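PDB 4RNL: possible galactose mutarotase from Streptomyces platensis subsp. rosaceus, which probably interconverts the alpha and beta anomers of galactose or a related aldose sugar. Local coordinates for residues R5-E11 against D23-S29; G132-V138 against L150-Y156. All coordinates share one frame; numbering follows the deposited sequence.

Interaction 1 of 2, residues R5-E11 against D23-S29; sequences RTQVSRE and DRWTLES
The carbonyl oxygen T26 O is gripped by more than one group. S9 N donates to it at 3.0 Å, water 1 gives it a second hydrogen bond, and the CA-H of V8 makes a weaker C-H...O contact. The shortest bond, Q7 N to E28 O at 2.7 Å, is almost straight. Together with the pairs S9-T26 and E11-R24 it sets the register of an antiparallel beta hairpin, strands 7-15 and 21-28, whose first strand is an outermost one of a five-stranded sheet. On the face bearing V8, R10, W25 and L27, the indole is framed by its neighbours. R10 CB lies 3.7 Å from the centroid of the six-membered ring of W25, over its face, a CH-pi contact only 8° off the normal, while V8 CG1 meets W25 CE3 at the ring edge, 3.7 Å away. The R10 chain runs alongside the indole until a bend at chi3 (70°) turns its guanidinium steeply to the ring plane. There D23 OD2 is 3.9 Å from R10 NE, a long salt bridge of charges alone. Beyond the hairpin, W25 packs on A126 and E128 of strand 125-129.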
ATOM      1  N   ARG A   5      -0.529  26.183  -4.528  1.00 23.14           N
ATOM      2  CA  ARG A   5      -0.465  25.320  -5.706  1.00 22.25           C
ATOM      3  C   ARG A   5       0.570  24.217  -5.496  1.00 26.05           C
ATOM      4  O   ARG A   5       1.644  24.465  -4.956  1.00 23.41           O
ATOM      5  CB  ARG A   5      -0.114  26.150  -6.947  1.00 25.47           C
ATOM      6  CG  ARG A   5      -0.115  25.353  -8.240  1.00 30.62           C
ATOM      7  CD  ARG A   5       0.218  26.200  -9.466  1.00 35.62           C
ATOM      8  NE  ARG A   5       0.471  25.333 -10.619  1.00 35.28           N
ATOM      9  CZ  ARG A   5       0.943  25.737 -11.794  1.00 33.06           C
ATOM     10  NH1 ARG A   5       1.217  27.017 -12.007  1.00 34.70           N
ATOM     11  NH2 ARG A   5       1.139  24.850 -12.765  1.00 34.28           N
ATOM     12  N   THR A   6       0.258  23.000  -5.922  1.00 17.05           N
ATOM     13  CA  THR A   6       1.220  21.914  -5.767  1.00 15.60           C
ATOM     14  C   THR A   6       2.408  22.083  -6.710  1.00 15.81           C
ATOM     15  O   THR A   6       2.231  22.281  -7.916  1.00 17.88           O
ATOM     16  CB  THR A   6       0.562  20.545  -5.963  1.00 19.73           C
ATOM     17  OG1 THR A   6      -0.399  20.341  -4.917  1.00 18.38           O
ATOM     18  CG2 THR A   6       1.611  19.435  -5.904  1.00 16.73           C
ATOM     19  N   GLN A   7       3.616  22.048  -6.153  1.00 15.33           N
ATOM     20  CA  GLN A   7       4.841  22.146  -6.949  0.56 16.21           C
ATOM     21  C   GLN A   7       5.349  20.747  -7.244  1.00 17.17           C
ATOM     22  O   GLN A   7       5.477  19.928  -6.334  1.00 20.21           O
ATOM     23  CB  GLN A   7       5.931  22.913  -6.200  0.56 17.46           C
ATOM     24  CG  GLN A   7       5.599  24.360  -5.895  0.56 24.11           C
ATOM     25  CD  GLN A   7       6.582  24.985  -4.911  0.56 31.46           C
ATOM     26  OE1 GLN A   7       7.744  24.582  -4.833  0.56 33.55           O
ATOM     27  NE2 GLN A   7       6.111  25.967  -4.148  0.56 32.80           N
ATOM     28  N   VAL A   8       5.632  20.469  -8.515  1.00 15.10           N
ATOM     29  CA  VAL A   8       6.099  19.140  -8.915  1.00 15.04           C
ATOM     30  C   VAL A   8       7.484  19.256  -9.551  1.00 18.67           C
ATOM     31  O   VAL A   8       7.701  20.100 -10.422  1.00 20.54           O
ATOM     32  CB  VAL A   8       5.120  18.480  -9.912  1.00 17.70           C
ATOM     33  CG1 VAL A   8       5.570  17.054 -10.233  1.00 18.79           C
ATOM     34  CG2 VAL A   8       3.703  18.474  -9.343  1.00 18.43           C
ATOM     35  N   SER A   9       8.421  18.432  -9.092  1.00 14.15           N
ATOM     36  CA  SER A   9       9.761  18.441  -9.660  0.75 21.67           C
ATOM     37  C   SER A   9      10.348  17.036  -9.676  1.00 18.17           C
ATOM     38  O   SER A   9       9.903  16.146  -8.965  1.00 18.83           O
ATOM     39  CB  SER A   9      10.673  19.399  -8.896  0.75 23.01           C
ATOM     40  OG  SER A   9      10.848  18.954  -7.568  0.75 22.43           O
ATOM     41  N   ARG A  10      11.327  16.832 -10.548  1.00 17.26           N
ATOM     42  CA  ARG A  10      11.926  15.513 -10.740  1.00 16.58           C
ATOM     43  C   ARG A  10      13.440  15.634 -10.790  1.00 18.85           C
ATOM     44  O   ARG A  10      13.980  16.568 -11.407  1.00 20.18           O
ATOM     45  CB  ARG A  10      11.422  14.898 -12.051  1.00 22.03           C
ATOM     46  CG  ARG A  10      12.112  13.602 -12.445  1.00 27.00           C
ATOM     47  CD  ARG A  10      11.947  13.317 -13.931  1.00 33.57           C
ATOM     48  NE  ARG A  10      12.698  14.248 -14.768  1.00 41.64           N
ATOM     49  CZ  ARG A  10      12.503  14.394 -16.074  1.00 55.08           C
ATOM     50  NH1 ARG A  10      13.229  15.263 -16.763  1.00 64.02           N
ATOM     51  NH2 ARG A  10      11.574  13.673 -16.690  1.00 59.12           N
ATOM     52  N   GLU A  11      14.133  14.715 -10.119  1.00 15.17           N
ATOM     53  CA  GLU A  11      15.595  14.660 -10.184  0.62 18.55           C
ATOM     54  C   GLU A  11      16.046  13.203 -10.208  1.00 17.31           C
ATOM     55  O   GLU A  11      15.318  12.324  -9.762  1.00 17.96           O
ATOM     56  CB  GLU A  11      16.235  15.393  -8.996  0.62 25.81           C
ATOM     57  CG  GLU A  11      15.879  16.883  -8.865  0.62 28.90           C
ATOM     58  CD  GLU A  11      16.399  17.750 -10.010  0.62 33.29           C
ATOM     59  OE1 GLU A  11      17.235  17.273 -10.808  0.62 38.07           O
ATOM     60  OE2 GLU A  11      15.963  18.920 -10.111  0.62 28.90           O
ATOM     61  N   ASP A  23      14.296   7.826 -11.068  1.00 17.45           N
ATOM     62  CA  ASP A  23      14.057   9.235 -10.758  1.00 16.24           C
ATOM     63  C   ASP A  23      13.244   9.374  -9.478  1.00 14.45           C
ATOM     64  O   ASP A  23      12.486   8.474  -9.116  1.00 14.31           O
ATOM     65  CB  ASP A  23      13.280   9.911 -11.893  1.00 12.80           C
ATOM     66  CG  ASP A  23      14.148  10.273 -13.073  1.00 22.19           C
ATOM     67  OD1 ASP A  23      15.390  10.340 -12.929  1.00 21.05           O
ATOM     68  OD2 ASP A  23      13.571  10.518 -14.158  1.00 28.15           O
ATOM     69  N   ARG A  24      13.409  10.504  -8.791  1.00 13.53           N
ATOM     70  CA  ARG A  24      12.570  10.831  -7.634  1.00 11.18           C
ATOM     71  C   ARG A  24      11.713  12.055  -7.945  1.00 13.71           C
ATOM     72  O   ARG A  24      12.231  13.102  -8.329  1.00 15.51           O
ATOM     73  CB  ARG A  24      13.410  11.076  -6.372  1.00 14.15           C
ATOM     74  CG  ARG A  24      12.554  11.395  -5.138  1.00 12.21           C
ATOM     75  CD  ARG A  24      13.334  11.304  -3.840  1.00 16.24           C
ATOM     76  NE  ARG A  24      14.376  12.328  -3.742  1.00 18.99           N
ATOM     77  CZ  ARG A  24      15.093  12.563  -2.646  1.00 23.66           C
ATOM     78  NH1 ARG A  24      14.887  11.841  -1.554  1.00 18.14           N
ATOM     79  NH2 ARG A  24      16.020  13.518  -2.641  1.00 25.32           N
ATOM     80  N   TRP A  25      10.402  11.917  -7.795  1.00 12.70           N
ATOM     81  CA  TRP A  25       9.485  13.027  -8.039  1.00 12.16           C
ATOM     82  C   TRP A  25       9.060  13.618  -6.710  1.00 15.45           C
ATOM     83  O   TRP A  25       8.692  12.886  -5.785  1.00 16.61           O
ATOM     84  CB  TRP A  25       8.261  12.527  -8.806  1.00 11.44           C
ATOM     85  CG  TRP A  25       8.571  12.191 -10.241  1.00 13.92           C
ATOM     86  CD1 TRP A  25       9.219  11.076 -10.708  1.00 13.01           C
ATOM     87  CD2 TRP A  25       8.246  12.980 -11.394  1.00 12.90           C
ATOM     88  NE1 TRP A  25       9.307  11.127 -12.086  1.00 14.59           N
ATOM     89  CE2 TRP A  25       8.725  12.285 -12.526  1.00 13.05           C
ATOM     90  CE3 TRP A  25       7.606  14.210 -11.574  1.00 12.98           C
ATOM     91  CZ2 TRP A  25       8.579  12.784 -13.825  1.00 15.82           C
ATOM     92  CZ3 TRP A  25       7.455  14.698 -12.863  1.00 14.71           C
ATOM     93  CH2 TRP A  25       7.941  13.986 -13.972  1.00 21.59           C
ATOM     94  N   THR A  26       9.120  14.943  -6.607  1.00 11.80           N
ATOM     95  CA  THR A  26       8.753  15.622  -5.369  1.00 12.36           C
ATOM     96  C   THR A  26       7.479  16.418  -5.576  1.00 16.32           C
ATOM     97  O   THR A  26       7.395  17.247  -6.486  1.00 17.65           O
ATOM     98  CB  THR A  26       9.856  16.574  -4.887  1.00 17.10           C
ATOM     99  OG1 THR A  26      11.040  15.825  -4.603  1.00 15.02           O
ATOM    100  CG2 THR A  26       9.422  17.288  -3.615  1.00 18.13           C
ATOM    101  N   LEU A  27       6.480  16.136  -4.743  1.00 12.24           N
ATOM    102  CA  LEU A  27       5.220  16.871  -4.757  1.00 12.86           C
ATOM    103  C   LEU A  27       5.195  17.713  -3.492  1.00 16.65           C
ATOM    104  O   LEU A  27       5.337  17.180  -2.388  1.00 13.78           O
ATOM    105  CB  LEU A  27       4.033  15.895  -4.758  1.00 16.40           C
ATOM    106  CG  LEU A  27       3.628  15.188  -6.058  1.00 22.29           C
ATOM    107  CD1 LEU A  27       4.795  14.536  -6.777  1.00 21.10           C
ATOM    108  CD2 LEU A  27       2.564  14.145  -5.786  1.00 16.02           C
ATOM    109  N   GLU A  28       5.032  19.025  -3.641  1.00 17.45           N
ATOM    110  CA  GLU A  28       5.113  19.935  -2.502  1.00 13.40           C
ATOM    111  C   GLU A  28       3.926  20.894  -2.488  1.00 19.19           C
ATOM    112  O   GLU A  28       3.718  21.625  -3.455  1.00 16.96           O
ATOM    113  CB  GLU A  28       6.414  20.744  -2.576  1.00 17.38           C
ATOM    114  CG  GLU A  28       6.458  21.942  -1.645  1.00 22.93           C
ATOM    115  CD  GLU A  28       6.686  21.547  -0.205  1.00 28.72           C
ATOM    116  OE1 GLU A  28       7.831  21.184   0.135  1.00 30.06           O
ATOM    117  OE2 GLU A  28       5.723  21.602   0.588  1.00 32.79           O
ATOM    118  N   SER A  29       3.156  20.903  -1.399  1.00 14.58           N
ATOM    119  CA  SER A  29       2.023  21.825  -1.287  1.00 16.21           C
ATOM    120  C   SER A  29       2.179  22.864  -0.179  1.00 19.12           C
ATOM    121  O   SER A  29       1.202  23.494   0.227  1.00 17.51           O
ATOM    122  CB  SER A  29       0.685  21.078  -1.159  1.00 15.51           C
ATOM    123  OG  SER A  29       0.651  20.203  -0.035  1.00 15.64           O
TER
HETATM  124  O   HOH W   1       8.683  20.065  -6.026  1.00 20.49           O

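Interaction 2 of 2, residues G132-V138 against L150-Y156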
ATOM      1  N   GLY A 132       0.796  16.365  -9.765  1.00 13.10           N
ATOM      2  CA  GLY A 132       1.645  15.228  -9.453  1.00 12.91           C
ATOM      3  C   GLY A 132       2.327  14.482 -10.591  1.00 14.10           C
ATOM      4  O   GLY A 132       2.774  15.067 -11.581  1.00 11.56           O
ATOM      5  N   VAL A 133       2.414  13.165 -10.426  1.00 17.91           N
ATOM      6  CA  VAL A 133       3.121  12.316 -11.372  1.00 14.53           C
ATOM      7  C   VAL A 133       2.301  11.060 -11.684  1.00 15.32           C
ATOM      8  O   VAL A 133       1.652  10.475 -10.795  1.00 12.32           O
ATOM      9  CB  VAL A 133       4.538  11.955 -10.847  1.00 10.71           C
ATOM     10  CG1 VAL A 133       4.451  11.243  -9.477  1.00 11.61           C
ATOM     11  CG2 VAL A 133       5.288  11.085 -11.849  1.00 13.21           C
ATOM     12  N   GLN A 134       2.296  10.674 -12.957  1.00 11.46           N
ATOM     13  CA  GLN A 134       1.648   9.437 -13.382  1.00 12.68           C
ATOM     14  C   GLN A 134       2.694   8.412 -13.799  1.00 12.76           C
ATOM     15  O   GLN A 134       3.526   8.686 -14.669  1.00 13.81           O
ATOM     16  CB  GLN A 134       0.691   9.719 -14.547  1.00 13.34           C
ATOM     17  CG  GLN A 134      -0.045   8.493 -15.096  1.00 13.91           C
ATOM     18  CD  GLN A 134      -1.091   8.873 -16.130  1.00 20.71           C
ATOM     19  OE1 GLN A 134      -0.832   8.842 -17.331  1.00 27.11           O
ATOM     20  NE2 GLN A 134      -2.277   9.250 -15.665  1.00 17.37           N
ATOM     21  N   LEU A 135       2.658   7.239 -13.165  1.00 10.17           N
ATOM     22  CA  LEU A 135       3.533   6.129 -13.531  1.00 11.80           C
ATOM     23  C   LEU A 135       2.800   5.198 -14.489  1.00 14.25           C
ATOM     24  O   LEU A 135       1.598   4.967 -14.351  1.00 12.93           O
ATOM     25  CB  LEU A 135       3.960   5.346 -12.286  1.00  9.70           C
ATOM     26  CG  LEU A 135       4.676   6.194 -11.239  1.00 11.72           C
ATOM     27  CD1 LEU A 135       5.233   5.314 -10.146  1.00 14.64           C
ATOM     28  CD2 LEU A 135       5.776   7.007 -11.874  1.00 15.70           C
ATOM     29  N   HIS A 136       3.524   4.663 -15.463  1.00 11.05           N
ATOM     30  CA  HIS A 136       2.909   3.802 -16.472  1.00 14.50           C
ATOM     31  C   HIS A 136       3.830   2.644 -16.801  1.00 16.76           C
ATOM     32  O   HIS A 136       5.017   2.844 -17.024  1.00 13.29           O
ATOM     33  CB  HIS A 136       2.632   4.599 -17.747  1.00 14.98           C
ATOM     34  CG  HIS A 136       2.125   3.765 -18.883  1.00 18.83           C
ATOM     35  ND1 HIS A 136       2.624   3.865 -20.163  1.00 21.66           N
ATOM     36  CD2 HIS A 136       1.155   2.817 -18.931  1.00 15.25           C
ATOM     37  CE1 HIS A 136       1.990   3.013 -20.953  1.00 24.11           C
ATOM     38  NE2 HIS A 136       1.089   2.370 -20.228  1.00 22.61           N
ATOM     39  N   ARG A 137       3.281   1.431 -16.849  1.00 13.71           N
ATOM     40  CA  ARG A 137       4.063   0.271 -17.268  1.00 12.01           C
ATOM     41  C   ARG A 137       3.137  -0.838 -17.722  1.00 15.29           C
ATOM     42  O   ARG A 137       2.123  -1.104 -17.081  1.00 15.17           O
ATOM     43  CB  ARG A 137       4.932  -0.238 -16.109  1.00 11.99           C
ATOM     44  CG  ARG A 137       5.811  -1.431 -16.464  1.00 16.28           C
ATOM     45  CD  ARG A 137       6.551  -1.949 -15.233  1.00 16.28           C
ATOM     46  NE  ARG A 137       7.411  -3.086 -15.544  1.00 15.88           N
ATOM     47  CZ  ARG A 137       7.022  -4.356 -15.464  1.00 16.07           C
ATOM     48  NH1 ARG A 137       5.781  -4.653 -15.085  1.00 12.56           N
ATOM     49  NH2 ARG A 137       7.878  -5.328 -15.764  1.00 20.27           N
ATOM     50  N   VAL A 138       3.473  -1.477 -18.839  1.00 12.95           N
ATOM     51  CA  VAL A 138       2.746  -2.666 -19.253  1.00 14.95           C
ATOM     52  C   VAL A 138       3.436  -3.889 -18.671  1.00 15.59           C
ATOM     53  O   VAL A 138       4.636  -4.085 -18.879  1.00 15.39           O
ATOM     54  CB  VAL A 138       2.716  -2.807 -20.769  1.00 19.14           C
ATOM     55  CG1 VAL A 138       1.971  -4.082 -21.154  1.00 17.93           C
ATOM     56  CG2 VAL A 138       2.079  -1.579 -21.400  1.00 17.75           C
ATOM     57  N   LEU A 150      -1.018  -6.524 -19.003  1.00 13.63           N
ATOM     58  CA  LEU A 150      -1.777  -5.573 -18.194  1.00 12.53           C
ATOM     59  C   LEU A 150      -1.176  -4.176 -18.333  1.00 14.93           C
ATOM     60  O   LEU A 150      -0.047  -3.939 -17.916  1.00 16.03           O
ATOM     61  CB  LEU A 150      -1.793  -6.009 -16.724  1.00 12.95           C
ATOM     62  CG  LEU A 150      -2.723  -5.217 -15.800  1.00 13.77           C
ATOM     63  CD1 LEU A 150      -4.191  -5.541 -16.097  1.00 12.65           C
ATOM     64  CD2 LEU A 150      -2.398  -5.471 -14.331  1.00 15.55           C
ATOM     65  N   ASP A 151      -1.943  -3.265 -18.927  1.00 14.48           N
ATOM     66  CA  ASP A 151      -1.524  -1.881 -19.138  1.00 13.18           C
ATOM     67  C   ASP A 151      -1.921  -1.074 -17.906  1.00 12.32           C
ATOM     68  O   ASP A 151      -3.105  -0.827 -17.680  1.00 14.64           O
ATOM     69  CB  ASP A 151      -2.229  -1.330 -20.383  1.00 14.78           C
ATOM     70  CG  ASP A 151      -1.643  -0.011 -20.864  1.00 24.02           C
ATOM     71  OD1 ASP A 151      -0.789   0.558 -20.167  1.00 21.24           O
ATOM     72  OD2 ASP A 151      -2.039   0.463 -21.949  1.00 30.34           O
ATOM     73  N   VAL A 152      -0.939  -0.667 -17.103  1.00 12.09           N
ATOM     74  CA  VAL A 152      -1.222  -0.085 -15.789  1.00 11.48           C
ATOM     75  C   VAL A 152      -0.771   1.361 -15.687  1.00 13.92           C
ATOM     76  O   VAL A 152       0.337   1.701 -16.104  1.00 13.82           O
ATOM     77  CB  VAL A 152      -0.510  -0.871 -14.657  1.00 16.31           C
ATOM     78  CG1 VAL A 152      -0.861  -0.286 -13.278  1.00 12.29           C
ATOM     79  CG2 VAL A 152      -0.861  -2.344 -14.722  1.00 15.81           C
ATOM     80  N   ARG A 153      -1.630   2.208 -15.119  1.00 10.54           N
ATOM     81  CA  ARG A 153      -1.270   3.587 -14.816  1.00 14.00           C
ATOM     82  C   ARG A 153      -1.632   3.884 -13.375  1.00 16.40           C
ATOM     83  O   ARG A 153      -2.741   3.590 -12.934  1.00 19.01           O
ATOM     84  CB  ARG A 153      -2.012   4.569 -15.731  1.00 15.61           C
ATOM     85  CG  ARG A 153      -1.447   4.639 -17.123  1.00 22.41           C
ATOM     86  CD  ARG A 153      -2.162   5.664 -17.977  1.00 25.90           C
ATOM     87  NE  ARG A 153      -1.462   5.825 -19.250  1.00 32.51           N
ATOM     88  CZ  ARG A 153      -1.570   4.982 -20.270  1.00 39.36           C
ATOM     89  NH1 ARG A 153      -2.357   3.917 -20.172  1.00 40.72           N
ATOM     90  NH2 ARG A 153      -0.889   5.203 -21.387  1.00 41.97           N
ATOM     91  N   VAL A 154      -0.692   4.466 -12.645  1.00 11.23           N
ATOM     92  CA  VAL A 154      -0.931   4.822 -11.256  1.00  9.03           C
ATOM     93  C   VAL A 154      -0.584   6.292 -11.101  1.00 11.94           C
ATOM     94  O   VAL A 154       0.535   6.712 -11.400  1.00 12.73           O
ATOM     95  CB  VAL A 154      -0.084   3.967 -10.302  1.00  9.16           C
ATOM     96  CG1 VAL A 154      -0.320   4.399  -8.861  1.00 11.30           C
ATOM     97  CG2 VAL A 154      -0.430   2.488 -10.468  1.00 10.14           C
ATOM     98  N   THR A 155      -1.558   7.082 -10.658  1.00 13.17           N
ATOM     99  CA  THR A 155      -1.392   8.523 -10.645  1.00 14.97           C
ATOM    100  C   THR A 155      -1.379   9.014  -9.213  1.00 13.37           C
ATOM    101  O   THR A 155      -2.320   8.772  -8.457  1.00 11.57           O
ATOM    102  CB  THR A 155      -2.516   9.213 -11.438  1.00 16.25           C
ATOM    103  OG1 THR A 155      -2.546   8.692 -12.775  1.00 18.61           O
ATOM    104  CG2 THR A 155      -2.284  10.729 -11.498  1.00 16.30           C
ATOM    105  N   TYR A 156      -0.301   9.700  -8.849  1.00  9.38           N
ATOM    106  CA  TYR A 156      -0.114  10.218  -7.500  1.00  9.82           C
ATOM    107  C   TYR A 156      -0.274  11.735  -7.578  1.00 11.31           C
ATOM    108  O   TYR A 156       0.506  12.400  -8.257  1.00 13.69           O
ATOM    109  CB  TYR A 156       1.306   9.925  -7.000  1.00  9.08           C
ATOM    110  CG  TYR A 156       1.740   8.465  -6.919  1.00  9.05           C
ATOM    111  CD1 TYR A 156       2.032   7.738  -8.074  1.00 12.86           C
ATOM    112  CD2 TYR A 156       1.919   7.839  -5.688  1.00 14.26           C
ATOM    113  CE1 TYR A 156       2.465   6.408  -8.003  1.00 14.22           C
ATOM    114  CE2 TYR A 156       2.350   6.508  -5.607  1.00 11.08           C
ATOM    115  CZ  TYR A 156       2.610   5.806  -6.767  1.00  9.31           C
ATOM    116  OH  TYR A 156       3.053   4.496  -6.679  1.00 11.13           O
TER
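G132 CA makes a C-H...O contact with Y156 O at 3.3 Å; in this backbone conformation a CB would run into that oxygen. Next, V133 and Y156 form a hydrogen-bonded antiparallel pair, with V133 O also at the edge of the tyrosine ring. Q134 reaches across in an extended conformation: its NE2 donates to T155 OG1 at 3.0 Å, nearly in the amide plane, while OE1, which has a weak bond to R127, lies at the edge of the R153 guanidinium. On the opposite face, L135 CD1 packs against Y156 CE1 at 3.7 Å. H136 has two partners on the other strand. With CG anti to the backbone N (chi1 174°), its ring leans over the partner strand, and NE2 donates in the ring plane to the syn lone pair of D151 OD1 at 2.6 Å. The R153 guanidinium lies flat on one ring face, centres 3.9 Å apart and planes 14° from parallel. With an alanine here, D151 OD1 would probably lose its N-H partner and the R153 guanidinium the flat surface it stacks on, leaving it freer to turn. R137 points to the other face and forms a salt bridge with E143, whereas V138 CG2 rests near D151 OD1. This beta hairpin belongs to a nine-stranded antiparallel sheet, with strand 125-129 beside 132-139 and strand 162-171 beside 150-159; V154 and Y156 also pack on L81 of strand 81-82, in a second large sheet.

Overall arrangement
Interactions 1 and 2 lie in different sheets, their centres about 16 Å apart, yet their hairpins share one apolar interface. They follow one another along the chain, interaction 1 closing before interaction 2 opens. The first pairs neighbouring strands of the N-terminal five-stranded sheet, the second neighbouring strands of the nine-stranded sheet. They meet where W25 CD2 packs 3.5 Å from V133 CG2, V8 touches the G132 backbone, and L27 lies against G132 and Y156. The inward face of the N-terminal hairpin thus packs against one end of the second hairpin, joining the smaller sheet to the extensive beta-sandwich characteristic of galactose mutarotases.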